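Side-chain contacts in acyl-CoA synthetase (AMP-forming)/AMP-acid ligase II-like protein (Dyadobacter fermentans, PDB 4GS5), which probably activates carboxylic acids, perhaps medium-chain fatty acids, with ATP and joins them to coenzyme A: residues Q16-P19 with F24-A27; E32-G37 with V57-L62; L43-S46 with P52-I55; L96-G99 with D103-L106; A270-H275 with T313-S318. All blocks are in the same frame, centred on the assembly; numbering follows the deposited sequence.

From the N terminus, contact 1 closes a four-residue link between the loop after strand 5-8 and helix 22-36. The same helix then opens contact 2, which closes a nineteen-residue loop against the start of helix 59-72; contact 3, the pairing of strands 40-46 and 52-58, is nested inside that loop. Contact 4 follows and closes over the last three residues of helix 90-102, before strand 105-109. Its helix binds the group together: Leu96 packs on Ala27 of contact 1, and Val97 touches Trp34 and Leu62 of contact 2. Contact 5 joins two helices far along the chain, its centre about 48 Å from that of contact 3 and farther from the rest. No two contacts cross.

Contact 1. Residues Q16-P19 with F24-A27; sequences QKRP and FAQA
Pro19 and Arg18, in the loop that leads into helix 22-36, fold back on Phe24 and Ala25 in the early part of that helix. This loop-on-helix packing lies near the N terminus of a member of the ATP-dependent AMP-binding family. No hydrogen bond joins the two segments, and van der Waals touching of two kinds makes the contact.

The first kind is aliphatic. Pro19 CB lies 3.7 Å from Phe24 CB, and Pro19 CG is 3.9 Å from the same Phe24 carbon, the two side chains crossing at about a right angle. Phe24 offers its methylene rather than its ring, because CG stands anti to the carbonyl carbon (chi1 -70°) and carries the aromatic group away from the loop. The backbone adds a little, with Pro19 O 4.0 Å from Ala25 CB. Beyond the two segments, Trp6 of strand 5-8 and Tyr28 of the same helix also touch Pro19.

The second kind sets a methyl against a flat cation. Arg18 reaches the helix with CG anti to the backbone N (chi1 -172°) and the chain extended as far as NE, which lays its guanidinium over the small Ala25 side chain. A salt bridge from Arg18 NE to Asp29 OD1 ties down the charged group and probably limits its rotation, leaving a face of it to the alanine. The methyl sits 3.6 Å from the guanidinium plane, over its centre, with Ala25 CB 3.7 Å from Arg18 CZ and nearly as close to Arg18 NH2, at 3.8 Å.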
# COMPACT_ATOMS: atom_id res chain seq x y z
N GLN A 16 29.69 -22.73 -2.86
CA GLN A 16 28.50 -23.39 -3.36
C GLN A 16 28.50 -23.52 -4.87
O GLN A 16 28.90 -22.59 -5.57
CB GLN A 16 27.29 -22.57 -2.95
CG GLN A 16 26.05 -23.37 -2.67
CD GLN A 16 25.07 -22.58 -1.82
OE1 GLN A 16 25.17 -21.35 -1.71
NE2 GLN A 16 24.13 -23.28 -1.21
N LYS A 17 28.02 -24.66 -5.36
CA LYS A 17 27.83 -24.86 -6.79
C LYS A 17 26.55 -24.17 -7.25
O LYS A 17 25.67 -23.88 -6.44
CB LYS A 17 27.77 -26.36 -7.13
N ARG A 18 26.45 -23.88 -8.54
CA ARG A 18 25.24 -23.28 -9.08
C ARG A 18 24.13 -24.32 -9.14
O ARG A 18 24.29 -25.38 -9.74
CB ARG A 18 25.52 -22.68 -10.46
CG ARG A 18 24.38 -21.85 -11.05
CD ARG A 18 24.90 -21.10 -12.27
NE ARG A 18 23.89 -20.32 -12.97
CZ ARG A 18 22.97 -20.83 -13.78
NH1 ARG A 18 22.90 -22.14 -13.97
NH2 ARG A 18 22.09 -20.04 -14.39
N PRO A 19 22.99 -24.02 -8.50
CA PRO A 19 21.86 -24.96 -8.48
C PRO A 19 21.53 -25.48 -9.87
O PRO A 19 21.76 -24.77 -10.86
CB PRO A 19 20.71 -24.09 -7.97
CG PRO A 19 21.39 -23.12 -7.07
CD PRO A 19 22.71 -22.81 -7.70
N PHE A 24 16.17 -21.53 -8.53
CA PHE A 24 17.21 -21.23 -7.55
C PHE A 24 18.47 -20.63 -8.17
O PHE A 24 19.21 -19.90 -7.51
CB PHE A 24 17.57 -22.49 -6.76
CG PHE A 24 16.50 -22.95 -5.83
CD1 PHE A 24 15.68 -22.04 -5.19
CD2 PHE A 24 16.31 -24.30 -5.59
CE1 PHE A 24 14.68 -22.46 -4.33
CE2 PHE A 24 15.31 -24.73 -4.73
CZ PHE A 24 14.50 -23.81 -4.10
N ALA A 25 18.70 -20.95 -9.43
CA ALA A 25 19.87 -20.44 -10.14
C ALA A 25 19.71 -18.94 -10.41
O ALA A 25 20.71 -18.22 -10.54
CB ALA A 25 20.10 -21.21 -11.43
N GLN A 26 18.47 -18.48 -10.50
CA GLN A 26 18.20 -17.05 -10.59
C GLN A 26 18.81 -16.36 -9.37
O GLN A 26 19.47 -15.33 -9.48
CB GLN A 26 16.70 -16.76 -10.60
CG GLN A 26 15.92 -17.34 -11.76
CD GLN A 26 14.48 -16.89 -11.72
OE1 GLN A 26 13.65 -17.49 -11.02
NE2 GLN A 26 14.17 -15.81 -12.43
N ALA A 27 18.58 -16.95 -8.20
CA ALA A 27 19.07 -16.39 -6.96
C ALA A 27 20.61 -16.40 -6.95
O ALA A 27 21.27 -15.38 -6.69
CB ALA A 27 18.53 -17.18 -5.78

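Contact 2. Residues E32-G37 with V57-L62. With EDO (1,2-ethanediol), chain U.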
# COMPACT_ATOMS: atom_id res chain seq x y z
N GLU A 32 25.89 -13.88 -7.10
CA GLU A 32 27.22 -13.84 -7.67
C GLU A 32 27.48 -12.43 -8.20
O GLU A 32 28.55 -11.86 -7.96
CB GLU A 32 27.36 -14.88 -8.78
CG GLU A 32 27.50 -16.30 -8.25
CD GLU A 32 28.92 -16.62 -7.77
OE1 GLU A 32 29.78 -16.91 -8.63
OE2 GLU A 32 29.16 -16.59 -6.54
N LYS A 33 26.50 -11.85 -8.89
CA LYS A 33 26.68 -10.50 -9.43
C LYS A 33 26.82 -9.45 -8.32
O LYS A 33 27.67 -8.55 -8.40
CB LYS A 33 25.55 -10.13 -10.40
CG LYS A 33 25.82 -8.81 -11.12
CD LYS A 33 24.70 -8.38 -12.07
CE LYS A 33 25.04 -7.02 -12.69
NZ LYS A 33 23.95 -6.44 -13.52
N TRP A 34 25.99 -9.55 -7.28
CA TRP A 34 26.09 -8.62 -6.16
C TRP A 34 27.50 -8.64 -5.56
O TRP A 34 28.15 -7.59 -5.43
CB TRP A 34 25.06 -8.94 -5.07
CG TRP A 34 25.13 -7.98 -3.92
CD1 TRP A 34 25.84 -8.12 -2.77
CD2 TRP A 34 24.47 -6.71 -3.82
NE1 TRP A 34 25.66 -7.03 -1.96
CE2 TRP A 34 24.82 -6.15 -2.58
CE3 TRP A 34 23.61 -6.00 -4.67
CZ2 TRP A 34 24.34 -4.91 -2.16
CZ3 TRP A 34 23.13 -4.77 -4.25
CH2 TRP A 34 23.49 -4.24 -3.00
N LEU A 35 27.96 -9.83 -5.19
CA LEU A 35 29.29 -10.01 -4.59
C LEU A 35 30.42 -9.51 -5.50
O LEU A 35 31.44 -9.02 -5.01
CB LEU A 35 29.51 -11.48 -4.21
CG LEU A 35 28.47 -12.05 -3.23
CD1 LEU A 35 28.71 -13.53 -2.99
CD2 LEU A 35 28.47 -11.28 -1.91
N GLY A 36 30.23 -9.64 -6.81
CA GLY A 36 31.22 -9.23 -7.78
C GLY A 36 31.49 -7.73 -7.80
O GLY A 36 32.53 -7.29 -8.28
N GLY A 37 30.53 -6.93 -7.32
CA GLY A 37 30.74 -5.50 -7.18
C GLY A 37 29.95 -4.61 -8.13
O GLY A 37 30.11 -3.38 -8.10
N VAL A 57 18.20 -0.61 -11.04
CA VAL A 57 18.39 -0.01 -9.72
C VAL A 57 19.87 -0.05 -9.40
O VAL A 57 20.58 -0.97 -9.81
CB VAL A 57 17.63 -0.78 -8.64
CG1 VAL A 57 16.13 -0.67 -8.90
CG2 VAL A 57 18.08 -2.23 -8.63
N THR A 58 20.35 0.97 -8.68
CA THR A 58 21.78 1.04 -8.41
C THR A 58 22.11 0.16 -7.22
O THR A 58 21.23 -0.21 -6.43
CB THR A 58 22.25 2.49 -8.14
OG1 THR A 58 21.76 2.94 -6.87
CG2 THR A 58 21.76 3.42 -9.24
N ARG A 59 23.39 -0.18 -7.10
CA ARG A 59 23.88 -0.90 -5.93
C ARG A 59 23.61 -0.09 -4.66
O ARG A 59 23.16 -0.62 -3.63
CB ARG A 59 25.38 -1.17 -6.06
CG ARG A 59 25.91 -2.03 -4.95
CD ARG A 59 27.43 -2.07 -4.90
NE ARG A 59 27.85 -3.15 -4.00
CZ ARG A 59 27.94 -4.43 -4.37
NH1 ARG A 59 27.69 -4.78 -5.63
NH2 ARG A 59 28.31 -5.35 -3.49
N ALA A 60 23.87 1.21 -4.73
CA ALA A 60 23.71 2.09 -3.58
C ALA A 60 22.28 2.08 -3.05
O ALA A 60 22.05 2.10 -1.82
CB ALA A 60 24.16 3.52 -3.94
N GLN A 61 21.32 2.05 -3.98
CA GLN A 61 19.89 1.99 -3.66
C GLN A 61 19.56 0.75 -2.86
O GLN A 61 18.90 0.81 -1.82
CB GLN A 61 19.07 1.93 -4.96
CG GLN A 61 18.81 3.26 -5.60
CD GLN A 61 17.87 3.15 -6.78
OE1 GLN A 61 18.28 2.79 -7.88
NE2 GLN A 61 16.60 3.46 -6.56
N LEU A 62 19.96 -0.40 -3.40
CA LEU A 62 19.69 -1.68 -2.77
C LEU A 62 20.34 -1.77 -1.39
O LEU A 62 19.73 -2.25 -0.44
CB LEU A 62 20.20 -2.82 -3.67
CG LEU A 62 19.48 -2.89 -5.03
CD1 LEU A 62 20.14 -3.88 -5.98
CD2 LEU A 62 18.00 -3.22 -4.85
C1 EDO U . 21.03 -8.08 -12.40
O1 EDO U . 21.22 -7.25 -13.57
C2 EDO U . 20.54 -9.45 -12.84
O2 EDO U . 20.95 -10.45 -11.91
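Trp34 O takes three N-H groups: Arg59 NH1 at 2.9 Å, Arg59 NH2 at 3.0 Å and Gly37 N at 3.1 Å. The arginine approaches end-on, both terminal nitrogens sharing the one oxygen, which lies in the guanidinium plane. NH1 comes in on a lone pair in the carbonyl plane, whereas NH2 stands 42° above it. The third donor belongs to the Schellman motif that ends helix 22-36, where Gly37 has positive phi. Arg59 NH1 also reaches Ala38 O, just beyond the helix.

The same guanidinium lies flat on the indole of Trp34, planes 23° apart, with Arg59 CZ 4.1 Å from the centroid of the five-membered ring in a cation-pi stack. Farther back along the extended chain, Arg59 CG makes an off-centre CH-pi contact with the six-membered ring. Trp34 is turned beneath it by a CG anti to the backbone N (chi1 -179°). At the indole edge, Trp34 CZ3 meets Leu62 CD1 at 3.6 Å. A capping box of Thr58 and Gln61 fixes the start of helix 59-72, from which Arg59 springs, while on the helix 22-36 side Lys33 NZ bonds to Glu40 O and, at 2.8 Å, to O1 of a 1,2-ethanediol that probably comes from the crystallisation liquor.

A leucine in place of Arg59 would probably leave Trp34 O with fewer donors and the indole face without its cation. One arginine thus binds both the carbonyl oxygen and the ring face of a single tryptophan, and its positive charge is likely to be favourable beside the partly negative C-terminal end of helix 22-36.

Contact 3. Residues L43-S46 with P52-I55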
# COMPACT_ATOMS: atom_id res chain seq x y z
N LEU A 43 16.52 -5.59 -12.65
CA LEU A 43 15.60 -6.56 -12.07
C LEU A 43 14.22 -6.45 -12.76
O LEU A 43 14.07 -5.73 -13.75
CB LEU A 43 15.47 -6.34 -10.56
CG LEU A 43 16.80 -6.05 -9.85
CD1 LEU A 43 16.63 -6.12 -8.33
CD2 LEU A 43 17.91 -6.98 -10.32
N HIS A 44 13.22 -7.16 -12.25
CA HIS A 44 11.90 -7.20 -12.90
C HIS A 44 10.76 -6.86 -11.95
O HIS A 44 10.83 -7.15 -10.76
CB HIS A 44 11.63 -8.58 -13.50
CG HIS A 44 12.46 -8.90 -14.70
ND1 HIS A 44 13.59 -9.70 -14.63
CD2 HIS A 44 12.34 -8.54 -16.00
CE1 HIS A 44 14.11 -9.81 -15.83
NE2 HIS A 44 13.37 -9.12 -16.68
N THR A 45 9.71 -6.27 -12.49
CA THR A 45 8.49 -6.00 -11.73
C THR A 45 7.30 -6.21 -12.68
O THR A 45 7.49 -6.47 -13.86
CB THR A 45 8.49 -4.57 -11.12
OG1 THR A 45 7.38 -4.41 -10.23
CG2 THR A 45 8.43 -3.51 -12.20
N SER A 46 6.07 -6.14 -12.16
CA SER A 46 4.89 -6.24 -13.02
C SER A 46 4.52 -4.87 -13.59
O SER A 46 4.51 -3.89 -12.86
CB SER A 46 3.70 -6.80 -12.23
OG SER A 46 3.85 -8.19 -11.99
N PRO A 52 5.77 -8.88 -17.01
CA PRO A 52 7.06 -8.46 -16.44
C PRO A 52 7.64 -7.26 -17.17
O PRO A 52 7.46 -7.11 -18.38
CB PRO A 52 7.98 -9.66 -16.71
CG PRO A 52 7.07 -10.80 -16.94
CD PRO A 52 5.84 -10.22 -17.59
N LYS A 53 8.34 -6.41 -16.43
CA LYS A 53 9.07 -5.34 -17.07
C LYS A 53 10.36 -5.07 -16.31
O LYS A 53 10.38 -5.12 -15.08
CB LYS A 53 8.22 -4.08 -17.19
CG LYS A 53 8.14 -3.21 -15.96
CD LYS A 53 7.20 -2.06 -16.25
CE LYS A 53 7.29 -0.95 -15.24
NZ LYS A 53 7.31 0.36 -15.96
N PRO A 54 11.44 -4.81 -17.05
CA PRO A 54 12.73 -4.55 -16.42
C PRO A 54 12.78 -3.17 -15.77
O PRO A 54 12.19 -2.22 -16.28
CB PRO A 54 13.73 -4.64 -17.58
CG PRO A 54 12.92 -4.44 -18.82
CD PRO A 54 11.53 -4.93 -18.52
N ILE A 55 13.46 -3.08 -14.63
CA ILE A 55 13.76 -1.78 -14.04
C ILE A 55 15.21 -1.82 -13.57
O ILE A 55 15.69 -2.84 -13.09
CB ILE A 55 12.86 -1.45 -12.85
CG1 ILE A 55 12.94 -2.55 -11.80
CG2 ILE A 55 11.39 -1.24 -13.29
CD1 ILE A 55 12.13 -2.26 -10.56
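Thr45 and Lys53 form a hydrogen-bonded antiparallel pair, with Thr45 N 2.9 Å from Lys53 O and Lys53 N 2.7 Å from Thr45 O. Their side chains run side by side in the same direction. Thr45 CG2 does the touching, 3.8 Å from Lys53 CG and 3.9 Å from Ile55 CG2, so the methyl fits between a lysine methylene and an isoleucine branch. With OG1 anti to the backbone N (chi1 -172°), this methyl is left in the crowded position between N and the carbonyl carbon.

Two residues along, at the next hydrogen-bonded pair, Leu43 and Ile55 also exchange two backbone bonds, each 2.9 Å from N to O. Between these pairs sits His44 with Pro54, a non-hydrogen-bonded position in which the proline's lack of an N-H costs no bond across the hairpin. There Pro54 CA makes a CA-H...O contact with Leu43 O at 3.2 Å, and His44 CD2 lies 4.0 Å from Pro54 N.

These pairs make a twisted beta hairpin, its short strand segments 136° apart in direction. The turn and the strand ends flanking it carry the Ser/Thr/Gly-rich sequence of the phosphate-binding loop of AMP-forming ligases, so the pairing probably frames that loop.

Farther out, Leu43 packs on Ile90 and Leu93 of helix 90-102, and the His44 backbone bonds to Ile90. Thr45 touches Thr182, and the ring of Pro52 touches Tyr89.

Contact 4. Residues L96-G99 with D103-L106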
# COMPACT_ATOMS: atom_id res chain seq x y z
N LEU A 96 17.46 -11.36 -0.74
CA LEU A 96 18.85 -11.78 -0.97
C LEU A 96 19.84 -10.68 -0.62
O LEU A 96 20.87 -10.93 -0.00
CB LEU A 96 19.05 -12.20 -2.43
CG LEU A 96 18.10 -13.27 -2.97
CD1 LEU A 96 18.47 -13.61 -4.40
CD2 LEU A 96 18.15 -14.50 -2.08
N VAL A 97 19.52 -9.46 -1.04
CA VAL A 97 20.33 -8.29 -0.74
C VAL A 97 20.47 -8.08 0.75
O VAL A 97 21.58 -7.91 1.27
CB VAL A 97 19.75 -7.01 -1.39
CG1 VAL A 97 20.49 -5.77 -0.87
CG2 VAL A 97 19.83 -7.10 -2.91
N ARG A 98 19.33 -8.09 1.46
CA ARG A 98 19.36 -7.99 2.93
C ARG A 98 20.22 -9.10 3.50
O ARG A 98 21.09 -8.86 4.34
CB ARG A 98 17.94 -8.08 3.50
CG ARG A 98 17.06 -6.88 3.19
CD ARG A 98 15.58 -7.21 3.37
NE ARG A 98 14.72 -6.12 2.92
CZ ARG A 98 13.46 -6.27 2.53
NH1 ARG A 98 12.90 -7.48 2.53
NH2 ARG A 98 12.76 -5.23 2.13
N GLY A 99 19.99 -10.32 3.04
CA GLY A 99 20.78 -11.47 3.46
C GLY A 99 22.28 -11.28 3.32
O GLY A 99 23.05 -11.66 4.20
N ASP A 103 24.34 -10.32 6.66
CA ASP A 103 24.88 -11.63 7.07
C ASP A 103 23.78 -12.54 7.63
O ASP A 103 23.87 -13.03 8.76
CB ASP A 103 25.99 -11.49 8.12
CG ASP A 103 27.20 -10.73 7.61
OD1 ASP A 103 27.44 -10.72 6.38
OD2 ASP A 103 27.92 -10.16 8.45
N TRP A 104 22.73 -12.76 6.85
CA TRP A 104 21.69 -13.68 7.29
C TRP A 104 21.97 -15.06 6.73
O TRP A 104 22.67 -15.19 5.74
CB TRP A 104 20.33 -13.24 6.77
CG TRP A 104 19.80 -11.95 7.31
CD1 TRP A 104 20.33 -11.17 8.30
CD2 TRP A 104 18.63 -11.27 6.84
NE1 TRP A 104 19.54 -10.05 8.49
CE2 TRP A 104 18.49 -10.09 7.61
CE3 TRP A 104 17.67 -11.56 5.86
CZ2 TRP A 104 17.43 -9.20 7.42
CZ3 TRP A 104 16.61 -10.67 5.67
CH2 TRP A 104 16.51 -9.50 6.44
N GLU A 105 21.41 -16.08 7.37
CA GLU A 105 21.28 -17.38 6.73
C GLU A 105 19.99 -17.35 5.91
O GLU A 105 18.92 -17.11 6.45
CB GLU A 105 21.18 -18.47 7.79
CG GLU A 105 21.04 -19.87 7.22
CD GLU A 105 20.74 -20.90 8.29
OE1 GLU A 105 20.58 -22.09 7.93
OE2 GLU A 105 20.66 -20.54 9.48
N LEU A 106 20.09 -17.57 4.60
CA LEU A 106 18.91 -17.53 3.74
C LEU A 106 18.42 -18.93 3.41
O LEU A 106 19.18 -19.78 2.93
CB LEU A 106 19.19 -16.76 2.44
CG LEU A 106 19.66 -15.32 2.59
CD1 LEU A 106 20.13 -14.76 1.26
CD2 LEU A 106 18.53 -14.47 3.15
O HOH W 1 24.94 -14.01 4.65
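Asp103 brings its backbone N within 3.1 Å of Gly99 O as the chain leaves helix 90-102. It is the first residue with non-helical angles, and its positive phi (62°) swings the chain back along the helix it has just left.

Trp104 follows and makes the hydrogen bond of the contact: its N donates to Gly99 O at 2.9 Å, in the carbonyl plane and on a lone pair, with an N-H...O angle of 162°. A water adds a second link, giving one proton to Gly99 O at 3.0 Å and the other to Trp104 O at 2.8 Å. Trp104 CG, anti to the carbonyl carbon (chi1 -66°), carries the indole along the helix. Arg98 CB stands over its face, 3.9 Å from the centroid of the six-membered ring in a CH-pi contact, while the arginine's charged end leads off elsewhere. Trp104 NE1 bonds to Leu75 O, which should help hold the ring's rotation, and Phe126 meets the indole from outside the two segments. A serine in place of Trp104 would probably open a gap beside Arg98 and leave Leu75 O without this donor.

Two residues on, Leu106 turns its branches to the helix. CD2 of Leu106 rests 3.8 Å from Gly99 CA, and CD1 of Leu106 is 3.9 Å from Leu96 CD2. Gly99 has to be small here, since a beta carbon on it would fall about 2.5 Å from Leu106 CD1.

Strand 105-109 is thereby set beneath the helix it follows, the return half of a beta-alpha-beta crossover whose other strand, 80-83, is its parallel neighbour in the sheet.

Contact 5. Residues A270-H275 with T313-S318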
# COMPACT_ATOMS: atom_id res chain seq x y z
N ALA A 270 -27.06 8.42 -3.00
CA ALA A 270 -27.60 7.49 -3.99
C ALA A 270 -28.74 6.66 -3.41
O ALA A 270 -29.75 6.45 -4.07
CB ALA A 270 -26.50 6.58 -4.54
N ALA A 271 -28.57 6.18 -2.18
CA ALA A 271 -29.63 5.41 -1.53
C ALA A 271 -30.90 6.25 -1.39
O ALA A 271 -32.01 5.73 -1.45
CB ALA A 271 -29.17 4.89 -0.17
N VAL A 272 -30.74 7.56 -1.21
CA VAL A 272 -31.88 8.46 -1.13
C VAL A 272 -32.56 8.59 -2.50
O VAL A 272 -33.78 8.44 -2.59
CB VAL A 272 -31.48 9.85 -0.62
CG1 VAL A 272 -32.62 10.85 -0.84
CG2 VAL A 272 -31.09 9.77 0.85
N PHE A 273 -31.79 8.85 -3.55
CA PHE A 273 -32.34 8.90 -4.90
C PHE A 273 -33.11 7.63 -5.25
O PHE A 273 -34.25 7.69 -5.69
CB PHE A 273 -31.23 9.12 -5.93
CG PHE A 273 -30.87 10.56 -6.15
CD1 PHE A 273 -30.34 11.32 -5.12
CD2 PHE A 273 -31.04 11.15 -7.39
CE1 PHE A 273 -30.00 12.64 -5.32
CE2 PHE A 273 -30.71 12.47 -7.60
CZ PHE A 273 -30.19 13.22 -6.57
N HIS A 274 -32.46 6.48 -5.06
CA HIS A 274 -33.10 5.19 -5.37
C HIS A 274 -34.43 5.08 -4.63
O HIS A 274 -35.45 4.70 -5.21
CB HIS A 274 -32.18 4.03 -4.99
CG HIS A 274 -32.88 2.71 -4.89
ND1 HIS A 274 -33.44 2.25 -3.72
CD2 HIS A 274 -33.11 1.75 -5.82
CE1 HIS A 274 -33.99 1.06 -3.93
NE2 HIS A 274 -33.80 0.73 -5.19
N HIS A 275 -34.40 5.42 -3.34
CA HIS A 275 -35.58 5.34 -2.49
C HIS A 275 -36.72 6.24 -2.97
O HIS A 275 -37.89 5.94 -2.74
CB HIS A 275 -35.22 5.67 -1.04
CG HIS A 275 -36.39 5.65 -0.11
ND1 HIS A 275 -36.94 6.79 0.43
CD2 HIS A 275 -37.12 4.61 0.38
CE1 HIS A 275 -37.96 6.46 1.21
NE2 HIS A 275 -38.08 5.15 1.20
N THR A 313 -34.40 17.02 -0.54
CA THR A 313 -33.67 17.80 0.45
C THR A 313 -33.91 17.28 1.87
O THR A 313 -32.96 17.07 2.63
CB THR A 313 -34.06 19.29 0.37
OG1 THR A 313 -33.60 19.83 -0.87
CG2 THR A 313 -33.46 20.08 1.53
N ALA A 314 -35.18 17.05 2.20
CA ALA A 314 -35.54 16.59 3.54
C ALA A 314 -35.02 15.18 3.85
O ALA A 314 -34.49 14.93 4.93
CB ALA A 314 -37.06 16.67 3.75
N GLU A 315 -35.18 14.27 2.90
CA GLU A 315 -34.72 12.90 3.08
C GLU A 315 -33.20 12.84 3.29
O GLU A 315 -32.72 12.07 4.13
CB GLU A 315 -35.14 12.01 1.91
CG GLU A 315 -34.40 10.67 1.81
CD GLU A 315 -34.91 9.62 2.78
OE1 GLU A 315 -35.69 9.97 3.69
OE2 GLU A 315 -34.53 8.43 2.62
N ILE A 316 -32.47 13.65 2.55
CA ILE A 316 -31.01 13.71 2.67
C ILE A 316 -30.63 14.19 4.07
O ILE A 316 -29.80 13.59 4.74
CB ILE A 316 -30.37 14.64 1.61
CG1 ILE A 316 -30.42 13.96 0.23
CG2 ILE A 316 -28.92 14.93 1.95
CD1 ILE A 316 -29.73 14.75 -0.87
N ARG A 317 -31.28 15.27 4.50
CA ARG A 317 -30.99 15.87 5.79
C ARG A 317 -31.28 14.93 6.96
O ARG A 317 -30.72 15.09 8.05
CB ARG A 317 -31.78 17.18 5.93
CG ARG A 317 -31.43 18.01 7.15
CD ARG A 317 -31.90 19.45 6.97
NE ARG A 317 -32.01 20.15 8.24
CZ ARG A 317 -32.39 21.42 8.36
NH1 ARG A 317 -32.69 22.13 7.27
NH2 ARG A 317 -32.48 21.99 9.56
N SER A 318 -32.15 13.94 6.74
CA SER A 318 -32.51 12.98 7.79
C SER A 318 -31.54 11.80 7.87
O SER A 318 -31.57 11.03 8.83
CB SER A 318 -33.92 12.45 7.56
OG SER A 318 -34.89 13.47 7.75
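Val272 and Ile316 mark the closest backbone approach, CA to CA 6.5 Å, between two helical segments that run in broadly opposed directions, their axes 9.8 Å apart at nearest and at an angle of 138°. The helices, 262-276 and 306-319, belong to the small C-terminal part of the chain, where, as in other AMP-forming ligases, helices pack with a short sheet to make a separate domain.

Towards the domain interior the contact is apolar. Val272 CG1 faces Ile316 CG1 at 4.0 Å, and Val272 gets there with CG1 anti to the backbone N (chi1 168°). Leu312 and Arg319 of helix 306-319 also touch the valine, and Ile316 continues inward to Leu298 of strand 295-301. Phe273, the next residue on the first helix, stacks on Phe282 and touches Ile300, so both helices send a side chain to strand 295-301.

Towards the outside Glu315 takes over. Its stem slides past Val272 in the opposite direction, though how close it comes to the valine methyl is doubtful in the model, and a bend at chi2 (78°) folds the chain so that the carboxylate reaches the solvent-facing His275. These two side chains cross at about a right angle, yet imidazole and carboxylate are nearly parallel in plane. His275 ND1 is buried by the contact and has no partner anywhere in the model. The carboxylate is too far away for a hydrogen bond, although a protonated imidazole would probably be drawn to it through space. Glu315 OE2 is 3.6 Å from His275 ND1 and 4.2 Å from His275 CE1.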